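Side-chain contacts in type I polyketide synthase PikAII (Streptomyces venezuelae, PDB 3QP9), which probably epimerizes polyketide intermediates, as a C2-type ketoreductase of a modular polyketide synthase with a Rossmann fold: residues Ser245-Ala250 with Arg269-Asp274; His379-Leu384 with Pro434-Val439; Val398-Val403 with Thr473-Ala478; Ala404-Gly409 with Phe421-Ala426. All coordinates share one frame; numbering follows the deposited sequence.

Four contacts along one chain illustrate how a Rossmann-type ketoreductase is assembled. In interaction 1 helix 262-274 returns to the loop before strand 253-256, closing a loop of 18 residues before any other contact opens. Interaction 2 starts on helix 363-386, and interaction 3 soon after on strand 396-402. The short loop of interaction 4, from 404-409 to helix 413-426, is completed within the spans of both. Strand 435-441 then closes interaction 2 and helix 468-481 closes interaction 3, which makes these two cross. Interactions 2 and 3 meet on neighbouring strands, Asp423 of interaction 4 reaches Ser438 of interaction 2, and Trp247 and Arg270 of interaction 1 bond to Asp476 and Thr473 of interaction 3.

Interaction 1. Residues Ser245-Ala250 with Arg269-Asp274; sequences SPWWQA and RRLARD
Trp248 and Leu271 meet where the loop preceding strand 253-256 packs against residues 269-274 of helix 262-274, the helix that follows the first strand of the ketoreductase Rossmann fold. The Leu271 methyl CD2 lies over one face of the Trp248 indole, 4.0 Å from the centroid of its five-membered ring and 25° off the ring normal, a CH-pi contact. Its closest approach is to Trp248 NE1, at 3.7 Å. The same methyl also touches Trp247, whose CH2 lies 4.0 Å from Leu271 CD2, so one branch of the leucine serves both indoles. The two tryptophans are themselves packed together: with chi1 at 55° and 54° each has CG between its backbone N and carbonyl carbon, and CD1 of Trp248 comes down over the centre of the Trp247 ring. Farther along, the benzene edge of Trp248 faces Asp274, where Trp248 CH2 is 3.5 Å from Asp274 O near the ring plane, while Trp248 CZ2 lies 3.9 Å from Asp274 CB. Around these groups, Val254 and Val256 of strand 253-256 and Leu347 of strand 343-348 pack against Leu271, and the Trp247 NE1 hydrogen bonds to Asp476 of helix 468-481.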
loop_
_atom_site.group_PDB
_atom_site.type_symbol
_atom_site.label_atom_id
_atom_site.label_comp_id
_atom_site.label_asym_id
_atom_site.label_seq_id
_atom_site.Cartn_x
_atom_site.Cartn_y
_atom_site.Cartn_z
ATOM N N SER A 245 25.717 -0.217 -6.868
ATOM C CA SER A 245 26.141 -1.530 -7.302
ATOM C C SER A 245 25.170 -2.147 -8.315
ATOM O O SER A 245 23.979 -1.723 -8.399
ATOM C CB SER A 245 26.452 -2.474 -6.155
ATOM O OG SER A 245 25.493 -2.419 -5.134
ATOM N N PRO A 246 25.692 -3.095 -9.125
ATOM C CA PRO A 246 24.860 -3.729 -10.142
ATOM C C PRO A 246 23.698 -4.468 -9.518
ATOM O O PRO A 246 23.849 -5.106 -8.459
ATOM C CB PRO A 246 25.852 -4.703 -10.847
ATOM C CG PRO A 246 27.182 -4.013 -10.687
ATOM C CD PRO A 246 27.115 -3.496 -9.250
ATOM N N TRP A 247 22.538 -4.365 -10.166
ATOM C CA TRP A 247 21.378 -5.004 -9.699
ATOM C C TRP A 247 20.868 -6.090 -10.693
ATOM O O TRP A 247 19.848 -6.651 -10.441
ATOM C CB TRP A 247 20.238 -3.988 -9.374
ATOM C CG TRP A 247 19.805 -3.013 -10.472
ATOM C CD1 TRP A 247 20.373 -1.807 -10.735
ATOM C CD2 TRP A 247 18.738 -3.162 -11.408
ATOM N NE1 TRP A 247 19.761 -1.202 -11.788
ATOM C CE2 TRP A 247 18.726 -1.994 -12.213
ATOM C CE3 TRP A 247 17.836 -4.200 -11.693
ATOM C CZ2 TRP A 247 17.815 -1.797 -13.277
ATOM C CZ3 TRP A 247 16.906 -3.998 -12.704
ATOM C CH2 TRP A 247 16.917 -2.814 -13.506
ATOM N N TRP A 248 21.573 -6.303 -11.816
ATOM C CA TRP A 248 21.274 -7.371 -12.778
ATOM C C TRP A 248 22.648 -7.832 -13.309
ATOM O O TRP A 248 23.690 -7.095 -13.157
ATOM C CB TRP A 248 20.276 -7.009 -13.880
ATOM C CG TRP A 248 20.614 -5.779 -14.660
ATOM C CD1 TRP A 248 20.072 -4.533 -14.469
ATOM C CD2 TRP A 248 21.607 -5.642 -15.706
ATOM N NE1 TRP A 248 20.646 -3.639 -15.351
ATOM C CE2 TRP A 248 21.602 -4.281 -16.101
ATOM C CE3 TRP A 248 22.500 -6.550 -16.369
ATOM C CZ2 TRP A 248 22.456 -3.791 -17.104
ATOM C CZ3 TRP A 248 23.347 -6.060 -17.374
ATOM C CH2 TRP A 248 23.344 -4.704 -17.718
ATOM N N GLN A 249 22.695 -9.096 -13.769
ATOM C CA GLN A 249 23.954 -9.593 -14.365
ATOM C C GLN A 249 23.768 -9.758 -15.895
ATOM O O GLN A 249 22.758 -10.178 -16.297
ATOM C CB GLN A 249 24.442 -10.906 -13.717
ATOM C CG GLN A 249 24.422 -11.028 -12.187
ATOM C CD GLN A 249 24.554 -12.541 -11.742
ATOM O OE1 GLN A 249 24.587 -12.872 -10.570
ATOM N NE2 GLN A 249 24.604 -13.435 -12.715
ATOM N N ALA A 250 24.706 -9.332 -16.728
ATOM C CA ALA A 250 24.587 -9.461 -18.218
ATOM C C ALA A 250 24.316 -10.923 -18.689
ATOM O O ALA A 250 23.565 -11.138 -19.697
ATOM C CB ALA A 250 25.871 -8.975 -18.899
ATOM N N ARG A 269 13.705 -2.107 -23.289
ATOM C CA ARG A 269 14.622 -1.404 -24.200
ATOM C C ARG A 269 15.807 -0.866 -23.420
ATOM O O ARG A 269 16.949 -0.984 -23.847
ATOM C CB ARG A 269 14.010 -0.223 -24.960
ATOM C CG ARG A 269 12.849 -0.590 -25.842
ATOM C CD ARG A 269 12.356 0.637 -26.614
ATOM N NE ARG A 269 11.471 0.135 -27.631
ATOM C CZ ARG A 269 10.145 0.193 -27.610
ATOM N NH1 ARG A 269 9.525 -0.326 -28.629
ATOM N NH2 ARG A 269 9.484 0.756 -26.606
ATOM N N ARG A 270 15.518 -0.270 -22.276
ATOM C CA ARG A 270 16.602 0.265 -21.453
ATOM C C ARG A 270 17.521 -0.812 -20.986
ATOM O O ARG A 270 18.762 -0.606 -20.943
ATOM C CB ARG A 270 16.060 1.086 -20.262
ATOM C CG ARG A 270 17.069 1.579 -19.283
ATOM C CD ARG A 270 18.022 2.615 -19.900
ATOM N NE ARG A 270 17.304 3.855 -20.159
ATOM C CZ ARG A 270 17.210 4.878 -19.286
ATOM N NH1 ARG A 270 16.529 5.946 -19.652
ATOM N NH2 ARG A 270 17.837 4.856 -18.119
ATOM N N LEU A 271 16.985 -1.951 -20.528
ATOM C CA LEU A 271 17.893 -3.034 -20.062
ATOM C C LEU A 271 18.793 -3.519 -21.196
ATOM O O LEU A 271 20.021 -3.678 -21.069
ATOM C CB LEU A 271 17.012 -4.190 -19.542
ATOM C CG LEU A 271 16.360 -3.925 -18.173
ATOM C CD1 LEU A 271 15.178 -4.800 -17.890
ATOM C CD2 LEU A 271 17.448 -4.262 -17.182
ATOM N N ALA A 272 18.228 -3.644 -22.364
ATOM C CA ALA A 272 19.076 -4.054 -23.520
ATOM C C ALA A 272 20.149 -3.019 -23.804
ATOM O O ALA A 272 21.351 -3.365 -23.960
ATOM C CB ALA A 272 18.223 -4.187 -24.706
ATOM N N ARG A 273 19.736 -1.766 -23.849
ATOM C CA ARG A 273 20.704 -0.719 -24.085
ATOM C C ARG A 273 21.841 -0.745 -23.060
ATOM O O ARG A 273 22.985 -0.533 -23.402
ATOM C CB ARG A 273 20.096 0.689 -24.262
ATOM C CG ARG A 273 19.383 0.878 -25.659
ATOM C CD ARG A 273 18.950 2.360 -25.969
ATOM N NE ARG A 273 18.227 2.405 -27.254
ATOM C CZ ARG A 273 16.900 2.541 -27.349
ATOM N NH1 ARG A 273 16.342 2.562 -28.556
ATOM N NH2 ARG A 273 16.139 2.707 -26.242
ATOM N N ASP A 274 21.518 -0.999 -21.803
ATOM C CA ASP A 274 22.469 -0.910 -20.731
ATOM C C ASP A 274 23.375 -2.134 -20.674
ATOM O O ASP A 274 24.365 -2.177 -19.958
ATOM C CB ASP A 274 21.702 -0.786 -19.394
ATOM C CG ASP A 274 21.151 0.636 -19.145
ATOM O OD1 ASP A 274 21.508 1.604 -19.876
ATOM O OD2 ASP A 274 20.356 0.782 -18.206
#

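Interaction 2. Residues His379-Leu384 with Pro434-Val439; sequences HLDRLL and PTVTSV
Asp381 has its CG turned away from the backbone N (chi1 174°), which carries the carboxylate off the helix flank to Val436 and Pro434; Leu384, one turn later, points its CB at the same proline. The leucine CB lies 3.8 Å from Pro434 CG, and the second ring carbon Pro434 CD is 4.0 Å from the same Leu384 CB. It is therefore the base of the leucine side chain, and not its methyls, that rests on the proline. This brings the backbones close, with the CA atoms of Leu384 and Pro434 6.2 Å apart. Asp381 OD2 sits 4.0 Å from Pro434 CG and 3.8 Å from Val436 CG2, the aspartate crossing both side chains at about a right angle. These apolar neighbours give the buried carboxylate no hydrogen bonds; its charge is met instead by two arginines outside both segments, Arg430 NE at OD2 and Arg385 NE at OD1. Held by both, the carboxylate is probably steadied in its rotation and kept in its ionised form. In the wider fold, helix 363-386 rests on strand 343-348 through Leu384 on Leu343, and helix 327-335 adjoins it, Leu334 touching the same leucine, while Val436 packs on Leu397 and Leu399 of strand 396-402 and on Ala426 of helix 413-426.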
loop_
_atom_site.group_PDB
_atom_site.type_symbol
_atom_site.label_atom_id
_atom_site.label_comp_id
_atom_site.label_asym_id
_atom_site.label_seq_id
_atom_site.Cartn_x
_atom_site.Cartn_y
_atom_site.Cartn_z
ATOM N N HIS A 379 2.706 -14.369 -5.431
ATOM C CA HIS A 379 3.239 -15.630 -5.893
ATOM C C HIS A 379 4.687 -15.547 -6.279
ATOM O O HIS A 379 5.457 -16.459 -5.974
ATOM C CB HIS A 379 2.451 -16.149 -7.108
ATOM C CG HIS A 379 1.023 -16.406 -6.815
ATOM N ND1 HIS A 379 0.014 -16.182 -7.737
ATOM C CD2 HIS A 379 0.427 -16.843 -5.683
ATOM C CE1 HIS A 379 -1.139 -16.525 -7.186
ATOM N NE2 HIS A 379 -0.916 -16.889 -5.929
ATOM N N LEU A 380 5.069 -14.451 -6.952
ATOM C CA LEU A 380 6.465 -14.336 -7.344
ATOM C C LEU A 380 7.406 -14.337 -6.099
ATOM O O LEU A 380 8.509 -14.930 -6.090
ATOM C CB LEU A 380 6.679 -13.098 -8.169
ATOM C CG LEU A 380 6.098 -13.156 -9.577
ATOM C CD1 LEU A 380 6.005 -11.704 -10.072
ATOM C CD2 LEU A 380 6.985 -14.009 -10.547
ATOM N N ASP A 381 6.994 -13.584 -5.096
ATOM C CA ASP A 381 7.757 -13.485 -3.849
ATOM C C ASP A 381 7.827 -14.874 -3.197
ATOM O O ASP A 381 8.943 -15.365 -2.822
ATOM C CB ASP A 381 7.127 -12.402 -2.906
ATOM C CG ASP A 381 7.813 -12.376 -1.546
ATOM O OD1 ASP A 381 7.240 -12.880 -0.554
ATOM O OD2 ASP A 381 8.990 -11.991 -1.511
ATOM N N ARG A 382 6.682 -15.545 -3.063
ATOM C CA ARG A 382 6.708 -16.934 -2.531
ATOM C C ARG A 382 7.549 -17.954 -3.331
ATOM O O ARG A 382 8.463 -18.593 -2.768
ATOM C CB ARG A 382 5.312 -17.504 -2.271
ATOM C CG ARG A 382 5.403 -18.909 -1.665
ATOM C CD ARG A 382 4.040 -19.345 -1.128
ATOM N NE ARG A 382 3.012 -19.570 -2.166
ATOM C CZ ARG A 382 2.931 -20.666 -2.934
ATOM N NH1 ARG A 382 1.940 -20.804 -3.818
ATOM N NH2 ARG A 382 3.828 -21.637 -2.821
ATOM N N LEU A 383 7.285 -18.112 -4.622
ATOM C CA LEU A 383 8.086 -19.094 -5.418
ATOM C C LEU A 383 9.583 -18.797 -5.497
ATOM O O LEU A 383 10.417 -19.738 -5.537
ATOM C CB LEU A 383 7.495 -19.239 -6.831
ATOM C CG LEU A 383 5.990 -19.537 -6.789
ATOM C CD1 LEU A 383 5.371 -19.197 -8.148
ATOM C CD2 LEU A 383 5.744 -21.012 -6.378
ATOM N N LEU A 384 9.939 -17.507 -5.537
ATOM C CA LEU A 384 11.351 -17.091 -5.530
ATOM C C LEU A 384 12.000 -17.321 -4.181
ATOM O O LEU A 384 13.212 -17.572 -4.107
ATOM C CB LEU A 384 11.533 -15.624 -5.909
ATOM C CG LEU A 384 11.201 -15.199 -7.358
ATOM C CD1 LEU A 384 11.531 -13.747 -7.645
ATOM C CD2 LEU A 384 11.853 -16.133 -8.411
ATOM N N PRO A 434 14.084 -13.414 -2.240
ATOM C CA PRO A 434 14.645 -12.395 -3.134
ATOM C C PRO A 434 14.740 -11.047 -2.395
ATOM O O PRO A 434 14.011 -10.797 -1.409
ATOM C CB PRO A 434 13.587 -12.306 -4.248
ATOM C CG PRO A 434 12.270 -12.703 -3.615
ATOM C CD PRO A 434 12.690 -13.764 -2.593
ATOM N N THR A 435 15.564 -10.138 -2.885
ATOM C CA THR A 435 15.622 -8.833 -2.293
ATOM C C THR A 435 14.522 -8.044 -2.989
ATOM O O THR A 435 14.608 -7.786 -4.200
ATOM C CB THR A 435 16.930 -8.208 -2.670
ATOM O OG1 THR A 435 18.003 -9.013 -2.125
ATOM C CG2 THR A 435 17.011 -6.745 -2.152
ATOM N N VAL A 436 13.501 -7.644 -2.253
ATOM C CA VAL A 436 12.336 -6.933 -2.872
ATOM C C VAL A 436 12.481 -5.424 -2.769
ATOM O O VAL A 436 12.828 -4.909 -1.679
ATOM C CB VAL A 436 11.070 -7.341 -2.200
ATOM C CG1 VAL A 436 9.808 -6.487 -2.803
ATOM C CG2 VAL A 436 10.902 -8.858 -2.296
ATOM N N THR A 437 12.264 -4.690 -3.871
ATOM C CA THR A 437 12.229 -3.227 -3.807
ATOM C C THR A 437 10.841 -2.898 -4.275
ATOM O O THR A 437 10.400 -3.521 -5.252
ATOM C CB THR A 437 13.299 -2.611 -4.759
ATOM O OG1 THR A 437 14.622 -2.907 -4.259
ATOM C CG2 THR A 437 13.183 -1.083 -4.880
ATOM N N SER A 438 10.118 -2.003 -3.567
ATOM C CA SER A 438 8.899 -1.464 -4.119
ATOM C C SER A 438 9.146 0.013 -4.505
ATOM O O SER A 438 9.527 0.891 -3.655
ATOM C CB SER A 438 7.770 -1.570 -3.155
ATOM O OG SER A 438 6.584 -1.049 -3.749
ATOM N N VAL A 439 8.910 0.334 -5.755
ATOM C CA VAL A 439 8.987 1.755 -6.111
ATOM C C VAL A 439 7.580 2.363 -6.330
ATOM O O VAL A 439 6.798 1.913 -7.195
ATOM C CB VAL A 439 9.844 1.981 -7.351
ATOM C CG1 VAL A 439 9.897 3.429 -7.639
ATOM C CG2 VAL A 439 11.354 1.471 -7.087
#

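Interaction 3. Residues Val398-Val403 with Thr473-Ala478; sequences VLFSSV and TALDTA
Leu475 puts one methyl on each of two side chains of the strand: CD1 lies 4.1 Å from Val398 CG1, and CD2 lies 3.8 Å from Phe400 CZ. The fork reaches both because the leucine chain extends straight on from its backbone N (chi1 177°), directing the branch from the helix toward the strand. Phe400 crosses Leu475 at about a right angle and meets it through CZ and CE1; Phe400 CE1 is 4.1 Å from Leu475 CD2. All three side chains are buried, and the contact is wholly apolar. In the next shell, Leu475 also rests on Val439 and Trp441 of strand 435-441, and the Trp441 ring meets that of Phe400 with the planes at about 45°; Leu349 packs on the phenylalanine as well. Helix 468-481 is also tied to the elements of interaction 1, since Asp476 accepts a hydrogen bond from Trp247 and Thr473 is bonded to Arg270. Val398 and Phe400 belong to the sheet face covered by this helix, whereas Leu399 and Ser401 touch helix 413-426. A central strand covered by helices on both faces, hydrogen bonded to strands 343-348 and 435-441, is arranged as in a Rossmann fold.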
loop_
_atom_site.group_PDB
_atom_site.type_symbol
_atom_site.label_atom_id
_atom_site.label_comp_id
_atom_site.label_asym_id
_atom_site.label_seq_id
_atom_site.Cartn_x
_atom_site.Cartn_y
_atom_site.Cartn_z
ATOM N N VAL A 398 11.507 -6.304 -8.243
ATOM C CA VAL A 398 11.177 -4.962 -8.254
ATOM C C VAL A 398 9.712 -4.835 -8.566
ATOM O O VAL A 398 9.237 -5.204 -9.652
ATOM C CB VAL A 398 12.008 -4.167 -9.329
ATOM C CG1 VAL A 398 11.676 -2.682 -9.253
ATOM C CG2 VAL A 398 13.471 -4.451 -9.113
ATOM N N LEU A 399 8.958 -4.335 -7.581
ATOM C CA LEU A 399 7.498 -4.046 -7.721
ATOM C C LEU A 399 7.189 -2.610 -8.070
ATOM O O LEU A 399 7.689 -1.621 -7.423
ATOM C CB LEU A 399 6.849 -4.400 -6.357
ATOM C CG LEU A 399 7.298 -5.765 -5.820
ATOM C CD1 LEU A 399 6.544 -6.117 -4.415
ATOM C CD2 LEU A 399 6.954 -6.882 -6.851
ATOM N N PHE A 400 6.357 -2.442 -9.083
ATOM C CA PHE A 400 5.869 -1.112 -9.464
ATOM C C PHE A 400 4.587 -0.822 -8.689
ATOM O O PHE A 400 3.552 -1.384 -8.983
ATOM C CB PHE A 400 5.627 -1.029 -11.005
ATOM C CG PHE A 400 6.893 -0.732 -11.806
ATOM C CD1 PHE A 400 8.087 -1.332 -11.502
ATOM C CD2 PHE A 400 6.872 0.171 -12.880
ATOM C CE1 PHE A 400 9.234 -1.038 -12.246
ATOM C CE2 PHE A 400 8.038 0.482 -13.611
ATOM C CZ PHE A 400 9.193 -0.081 -13.315
ATOM N N SER A 401 4.702 0.095 -7.706
ATOM C CA SER A 401 3.599 0.530 -6.911
ATOM C C SER A 401 3.265 1.968 -7.338
ATOM O O SER A 401 3.649 2.429 -8.435
ATOM C CB SER A 401 4.033 0.410 -5.433
ATOM O OG SER A 401 3.149 0.995 -4.480
ATOM N N SER A 402 2.597 2.709 -6.473
ATOM C CA SER A 402 1.974 3.977 -6.899
ATOM C C SER A 402 1.909 4.927 -5.721
ATOM O O SER A 402 1.695 4.493 -4.601
ATOM C CB SER A 402 0.560 3.689 -7.393
ATOM O OG SER A 402 -0.233 4.849 -7.345
ATOM N N VAL A 403 2.043 6.213 -5.996
ATOM C CA VAL A 403 1.805 7.224 -4.996
ATOM C C VAL A 403 0.375 7.098 -4.329
ATOM O O VAL A 403 0.161 7.711 -3.285
ATOM C CB VAL A 403 2.033 8.677 -5.532
ATOM C CG1 VAL A 403 3.517 8.918 -5.985
ATOM C CG2 VAL A 403 1.058 9.041 -6.726
ATOM N N THR A 473 15.765 6.152 -15.530
ATOM C CA THR A 473 17.055 6.493 -14.929
ATOM C C THR A 473 16.880 6.601 -13.400
ATOM O O THR A 473 17.722 6.154 -12.662
ATOM C CB THR A 473 17.630 7.811 -15.555
ATOM O OG1 THR A 473 17.824 7.590 -16.944
ATOM C CG2 THR A 473 19.010 8.192 -14.927
ATOM N N ALA A 474 15.755 7.163 -12.943
ATOM C CA ALA A 474 15.513 7.271 -11.503
ATOM C C ALA A 474 15.399 5.874 -10.904
ATOM O O ALA A 474 15.916 5.605 -9.828
ATOM C CB ALA A 474 14.256 8.084 -11.257
ATOM N N LEU A 475 14.792 4.953 -11.655
ATOM C CA LEU A 475 14.638 3.555 -11.185
ATOM C C LEU A 475 16.014 2.924 -11.019
ATOM O O LEU A 475 16.330 2.319 -9.991
ATOM C CB LEU A 475 13.815 2.796 -12.231
ATOM C CG LEU A 475 13.663 1.301 -11.874
ATOM C CD1 LEU A 475 12.941 0.994 -10.530
ATOM C CD2 LEU A 475 12.892 0.719 -13.088
ATOM N N ASP A 476 16.854 3.061 -12.059
ATOM C CA ASP A 476 18.203 2.511 -11.992
ATOM C C ASP A 476 19.033 3.080 -10.788
ATOM O O ASP A 476 19.789 2.308 -10.137
ATOM C CB ASP A 476 18.929 2.804 -13.325
ATOM C CG ASP A 476 20.350 2.250 -13.333
ATOM O OD1 ASP A 476 21.287 3.033 -13.188
ATOM O OD2 ASP A 476 20.529 1.024 -13.345
ATOM N N THR A 477 19.009 4.414 -10.594
ATOM C CA THR A 477 19.710 5.028 -9.454
ATOM C C THR A 477 19.242 4.371 -8.137
ATOM O O THR A 477 20.098 3.936 -7.319
ATOM C CB THR A 477 19.484 6.541 -9.491
ATOM O OG1 THR A 477 20.062 7.034 -10.710
ATOM C CG2 THR A 477 20.130 7.279 -8.326
ATOM N N ALA A 478 17.919 4.214 -7.955
ATOM C CA ALA A 478 17.410 3.622 -6.733
ATOM C C ALA A 478 17.848 2.210 -6.548
ATOM O O ALA A 478 18.219 1.852 -5.417
ATOM C CB ALA A 478 15.799 3.669 -6.657
#

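Interaction 4. Residues Ala404-Gly409 with Phe421-Ala426; sequences AAIWGG and FLDALA
Asp423 leans from helix 413-426 toward Ala405 and Ile406, and its side chain can be followed outward atom by atom. CB leaves the helix toward the loop, and a chi1 of -62°, which sets CG beside the backbone N, carries the carboxylate across to it. There OD1 approaches two carbons: Ala405 CB at 3.4 Å and, at about a right angle to the isoleucine chain, Ile406 CD1 at 3.7 Å. A water is a polar partner of this oxygen, donating to Asp423 OD1 at 2.7 Å and, with its other hydrogen, to Ala405 O at 2.9 Å. Loop and helix are thus joined by a solvent bridge and not by a direct hydrogen bond. The other oxygen, OD2, turns to the strands, where it is hydrogen bonded to Ser438 OG of strand 435-441 and weakly to Ser401 OG of strand 396-402. Both carboxylate oxygens are therefore engaged, which probably holds the group's rotation. Nearby, Ile406 O receives a hydrogen bond from Arg231 NH1. The segment from strand 396-402 through this loop to helix 413-426 is consistent with the short-chain dehydrogenase/reductase fold, in which it borders the active site.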
loop_
_atom_site.group_PDB
_atom_site.type_symbol
_atom_site.label_atom_id
_atom_site.label_comp_id
_atom_site.label_asym_id
_atom_site.label_seq_id
_atom_site.Cartn_x
_atom_site.Cartn_y
_atom_site.Cartn_z
ATOM N N ALA A 404 -0.544 6.299 -4.902
ATOM C CA ALA A 404 -1.923 6.102 -4.300
ATOM C C ALA A 404 -1.736 5.340 -2.979
ATOM O O ALA A 404 -2.434 5.599 -1.999
ATOM C CB ALA A 404 -2.841 5.314 -5.240
ATOM N N ALA A 405 -0.686 4.538 -2.911
ATOM C CA ALA A 405 -0.412 3.811 -1.710
ATOM C C ALA A 405 0.414 4.596 -0.680
ATOM O O ALA A 405 0.592 4.139 0.475
ATOM C CB ALA A 405 0.339 2.484 -2.091
ATOM N N ILE A 406 0.992 5.706 -1.108
ATOM C CA ILE A 406 1.897 6.501 -0.260
ATOM C C ILE A 406 1.104 7.598 0.468
ATOM O O ILE A 406 1.039 7.614 1.693
ATOM C CB ILE A 406 2.959 7.148 -1.091
ATOM C CG1 ILE A 406 3.854 6.034 -1.737
ATOM C CG2 ILE A 406 3.855 8.099 -0.187
ATOM C CD1 ILE A 406 4.530 5.035 -0.747
ATOM N N TRP A 407 0.402 8.421 -0.298
ATOM C CA TRP A 407 -0.358 9.481 0.285
ATOM C C TRP A 407 -1.858 9.305 0.024
ATOM O O TRP A 407 -2.670 9.790 0.807
ATOM C CB TRP A 407 0.179 10.856 -0.188
ATOM C CG TRP A 407 0.271 11.113 -1.691
ATOM C CD1 TRP A 407 -0.769 11.200 -2.595
ATOM C CD2 TRP A 407 1.462 11.410 -2.427
ATOM N NE1 TRP A 407 -0.285 11.494 -3.842
ATOM C CE2 TRP A 407 1.079 11.626 -3.771
ATOM C CE3 TRP A 407 2.846 11.474 -2.078
ATOM C CZ2 TRP A 407 2.003 11.967 -4.767
ATOM C CZ3 TRP A 407 3.777 11.778 -3.081
ATOM C CH2 TRP A 407 3.336 12.016 -4.416
ATOM N N GLY A 408 -2.256 8.595 -1.030
ATOM C CA GLY A 408 -3.741 8.410 -1.253
ATOM C C GLY A 408 -4.316 9.529 -2.120
ATOM O O GLY A 408 -3.741 10.650 -2.225
ATOM N N GLY A 409 -5.491 9.310 -2.663
ATOM C CA GLY A 409 -6.105 10.279 -3.562
ATOM C C GLY A 409 -7.571 9.914 -3.552
ATOM O O GLY A 409 -7.917 8.778 -3.362
ATOM N N PHE A 421 0.007 -3.238 -0.689
ATOM C CA PHE A 421 0.476 -4.589 -0.343
ATOM C C PHE A 421 1.864 -4.762 -0.883
ATOM O O PHE A 421 2.748 -5.445 -0.194
ATOM C CB PHE A 421 -0.433 -5.674 -0.933
ATOM C CG PHE A 421 0.022 -7.074 -0.636
ATOM C CD1 PHE A 421 -0.347 -7.685 0.570
ATOM C CD2 PHE A 421 0.808 -7.776 -1.575
ATOM C CE1 PHE A 421 0.079 -8.977 0.860
ATOM C CE2 PHE A 421 1.205 -9.005 -1.326
ATOM C CZ PHE A 421 0.825 -9.653 -0.095
ATOM N N LEU A 422 2.119 -4.177 -2.084
ATOM C CA LEU A 422 3.522 -4.197 -2.687
ATOM C C LEU A 422 4.555 -3.544 -1.819
ATOM O O LEU A 422 5.718 -4.084 -1.597
ATOM C CB LEU A 422 3.512 -3.518 -4.071
ATOM C CG LEU A 422 2.434 -3.960 -5.022
ATOM C CD1 LEU A 422 2.569 -3.236 -6.334
ATOM C CD2 LEU A 422 2.633 -5.515 -5.298
ATOM N N ASP A 423 4.216 -2.341 -1.319
ATOM C CA ASP A 423 5.122 -1.572 -0.471
ATOM C C ASP A 423 5.357 -2.351 0.829
ATOM O O ASP A 423 6.473 -2.441 1.325
ATOM C CB ASP A 423 4.581 -0.181 -0.144
ATOM C CG ASP A 423 4.394 0.674 -1.328
ATOM O OD1 ASP A 423 3.453 1.489 -1.281
ATOM O OD2 ASP A 423 5.283 0.733 -2.256
ATOM N N ALA A 424 4.347 -3.029 1.335
ATOM C CA ALA A 424 4.591 -3.864 2.530
ATOM C C ALA A 424 5.436 -5.088 2.347
ATOM O O ALA A 424 6.095 -5.499 3.296
ATOM C CB ALA A 424 3.252 -4.337 3.154
ATOM N N LEU A 425 5.280 -5.794 1.217
ATOM C CA LEU A 425 6.196 -6.917 0.860
ATOM C C LEU A 425 7.609 -6.433 0.981
ATOM O O LEU A 425 8.462 -7.146 1.496
ATOM C CB LEU A 425 5.902 -7.433 -0.548
ATOM C CG LEU A 425 4.678 -8.321 -0.810
ATOM C CD1 LEU A 425 4.641 -8.684 -2.285
ATOM C CD2 LEU A 425 4.689 -9.638 -0.005
ATOM N N ALA A 426 7.900 -5.204 0.526
ATOM C CA ALA A 426 9.259 -4.697 0.611
ATOM C C ALA A 426 9.796 -4.506 2.041
ATOM O O ALA A 426 11.021 -4.473 2.275
ATOM C CB ALA A 426 9.411 -3.445 -0.227
HETATM O O HOH W 1 2.344 1.941 1.130
#